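Local atomic coordinates of nucleoporin nup120 (Schizosaccharomyces pombe, PDB entry 4GQ2), a protein that serves as a structural component of the nuclear pore complex, as a member of the npc107-120 subcomplex, and here is bound to Nup37. Residues A[419-424]-A[499-504]. Coordinates in Å, arbitrary orientation, origin at the centre of the assembly. Residue numbers count along the deposited sequence, not the author numbering.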
# COMPACT_ATOMS: atom_id res chain seq x y z
N ILE A 419 -16.72 -0.93 -6.16
CA ILE A 419 -16.07 -1.02 -7.47
C ILE A 419 -14.84 -0.13 -7.61
O ILE A 419 -13.77 -0.60 -8.01
CB ILE A 419 -17.07 -0.73 -8.62
CG1 ILE A 419 -18.19 -1.77 -8.60
CG2 ILE A 419 -16.39 -0.75 -9.98
CD1 ILE A 419 -19.36 -1.42 -9.50
N SER A 420 -14.99 1.14 -7.28
CA SER A 420 -13.90 2.10 -7.44
C SER A 420 -12.72 1.81 -6.53
O SER A 420 -11.58 1.79 -7.00
CB SER A 420 -14.40 3.54 -7.27
OG SER A 420 -15.10 3.92 -8.44
N GLU A 421 -13.00 1.57 -5.25
CA GLU A 421 -11.96 1.16 -4.29
C GLU A 421 -11.14 -0.02 -4.80
O GLU A 421 -9.91 0.03 -4.79
CB GLU A 421 -12.57 0.81 -2.94
CG GLU A 421 -13.25 1.97 -2.23
CD GLU A 421 -14.43 1.50 -1.39
OE1 GLU A 421 -15.59 1.53 -1.89
OE2 GLU A 421 -14.19 1.09 -0.24
N ILE A 422 -11.83 -1.06 -5.27
CA ILE A 422 -11.16 -2.29 -5.71
C ILE A 422 -10.32 -2.09 -6.97
O ILE A 422 -9.16 -2.52 -7.02
CB ILE A 422 -12.16 -3.45 -5.92
CG1 ILE A 422 -12.88 -3.78 -4.60
CG2 ILE A 422 -11.45 -4.67 -6.48
CD1 ILE A 422 -14.16 -4.58 -4.77
N TRP A 423 -10.89 -1.43 -7.97
CA TRP A 423 -10.15 -1.14 -9.21
C TRP A 423 -8.97 -0.22 -9.00
O TRP A 423 -7.92 -0.41 -9.60
CB TRP A 423 -11.07 -0.57 -10.28
CG TRP A 423 -11.70 -1.62 -11.16
CD1 TRP A 423 -13.05 -1.95 -11.27
CD2 TRP A 423 -11.01 -2.50 -12.13
NE1 TRP A 423 -13.24 -2.95 -12.20
CE2 TRP A 423 -12.06 -3.32 -12.75
CE3 TRP A 423 -9.69 -2.68 -12.52
CZ2 TRP A 423 -11.77 -4.28 -13.70
CZ3 TRP A 423 -9.41 -3.66 -13.49
CH2 TRP A 423 -10.43 -4.43 -14.07
N LEU A 424 -9.14 0.78 -8.13
CA LEU A 424 -8.06 1.71 -7.83
C LEU A 424 -6.90 0.98 -7.16
O LEU A 424 -5.75 1.15 -7.56
CB LEU A 424 -8.57 2.83 -6.93
CG LEU A 424 -7.67 4.04 -6.68
CD1 LEU A 424 -7.60 4.91 -7.92
CD2 LEU A 424 -8.18 4.84 -5.48
N LEU A 499 -19.78 1.77 -14.52
CA LEU A 499 -18.62 2.18 -13.73
C LEU A 499 -17.50 1.13 -13.80
O LEU A 499 -16.34 1.46 -14.01
CB LEU A 499 -19.01 2.47 -12.27
CG LEU A 499 -17.97 3.03 -11.28
CD1 LEU A 499 -17.46 4.41 -11.69
CD2 LEU A 499 -18.53 3.09 -9.87
N TYR A 500 -17.88 -0.14 -13.65
CA TYR A 500 -16.93 -1.26 -13.71
C TYR A 500 -16.20 -1.27 -15.04
O TYR A 500 -14.96 -1.38 -15.09
CB TYR A 500 -17.65 -2.60 -13.49
CG TYR A 500 -16.73 -3.80 -13.45
CD1 TYR A 500 -16.22 -4.37 -14.62
CD2 TYR A 500 -16.34 -4.37 -12.23
CE1 TYR A 500 -15.36 -5.45 -14.59
CE2 TYR A 500 -15.49 -5.46 -12.19
CZ TYR A 500 -15.01 -6.00 -13.36
OH TYR A 500 -14.16 -7.08 -13.31
N ASN A 501 -16.96 -1.15 -16.13
CA ASN A 501 -16.41 -1.20 -17.49
C ASN A 501 -15.48 -0.04 -17.81
O ASN A 501 -14.48 -0.21 -18.52
CB ASN A 501 -17.53 -1.28 -18.54
CG ASN A 501 -18.32 -2.58 -18.47
OD1 ASN A 501 -17.89 -3.56 -17.84
ND2 ASN A 501 -19.47 -2.60 -19.12
N GLU A 502 -15.80 1.14 -17.30
CA GLU A 502 -14.91 2.28 -17.48
C GLU A 502 -13.57 2.04 -16.76
O GLU A 502 -12.51 2.26 -17.33
CB GLU A 502 -15.57 3.58 -17.02
CG GLU A 502 -14.81 4.85 -17.41
CD GLU A 502 -14.71 5.07 -18.92
OE1 GLU A 502 -14.23 6.15 -19.32
OE2 GLU A 502 -15.11 4.20 -19.71
N TRP A 503 -13.64 1.57 -15.52
CA TRP A 503 -12.41 1.20 -14.79
C TRP A 503 -11.63 0.17 -15.56
O TRP A 503 -10.43 0.32 -15.75
CB TRP A 503 -12.75 0.68 -13.40
CG TRP A 503 -12.97 1.75 -12.36
CD1 TRP A 503 -14.17 2.13 -11.77
CD2 TRP A 503 -11.96 2.61 -11.74
NE1 TRP A 503 -13.97 3.13 -10.85
CE2 TRP A 503 -12.67 3.46 -10.79
CE3 TRP A 503 -10.58 2.75 -11.87
CZ2 TRP A 503 -12.01 4.41 -10.01
CZ3 TRP A 503 -9.93 3.70 -11.08
CH2 TRP A 503 -10.63 4.51 -10.18
N GLU A 504 -12.32 -0.87 -16.03
CA GLU A 504 -11.67 -1.89 -16.84
C GLU A 504 -10.94 -1.34 -18.06
O GLU A 504 -9.78 -1.72 -18.31
CB GLU A 504 -12.67 -2.96 -17.28
CG GLU A 504 -12.01 -4.09 -18.08
CD GLU A 504 -12.84 -5.35 -18.09
OE1 GLU A 504 -14.03 -5.27 -18.47
OE2 GLU A 504 -12.30 -6.41 -17.72
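Two near-parallel helices pack here through a small aromatic cluster, within a helical insertion that the chain makes between strands 390-395 and 520-525 of its beta-propeller domain. The axes of 419-424 and 499-504 run in the same direction, 15° apart and 10.0 Å from each other, and Ile419 lies level with Tyr500, Trp423 with Trp503. Start with Trp503: its side chain is a knob in the hole formed by Ile419, Ser420, Trp423 and Leu424. There its indole NE1 donates a hydrogen bond to OG of Ser420 (2.8 Å), while its CH2 reaches CD1 of Leu424 at 3.8 Å. Trp423 answers from the other helix. CB of Trp503 sits 3.5 Å from the centroid of the Trp423 five-membered ring, over the face, a CH-pi contact continued by CA of Glu504 over the six-membered ring. The two indoles are almost exactly parallel yet slid so far apart that they barely overlap. The edge of Trp423 turns instead to the face of Tyr500, NE1 of Trp423 lying 3.4 Å from CE2 of Tyr500, in a T-shaped pair with planes at 72°. One turn earlier, CG2 of Ile419 rests 3.8 Å from CA of Tyr500. Phe408 extends the cluster, touching both Trp423 and Tyr500, and its backbone N donates a hydrogen bond to OH of Tyr500; Val471 and Ile475 of helix 464-478 pack on Trp503. Glu421, its CA-to-CB bond pointing away from 499-504, pairs with a basic side chain of the Nup37 chain. The join is thus largely apolar and aromatic, with one polar link that satisfies the buried indole NH of Trp503.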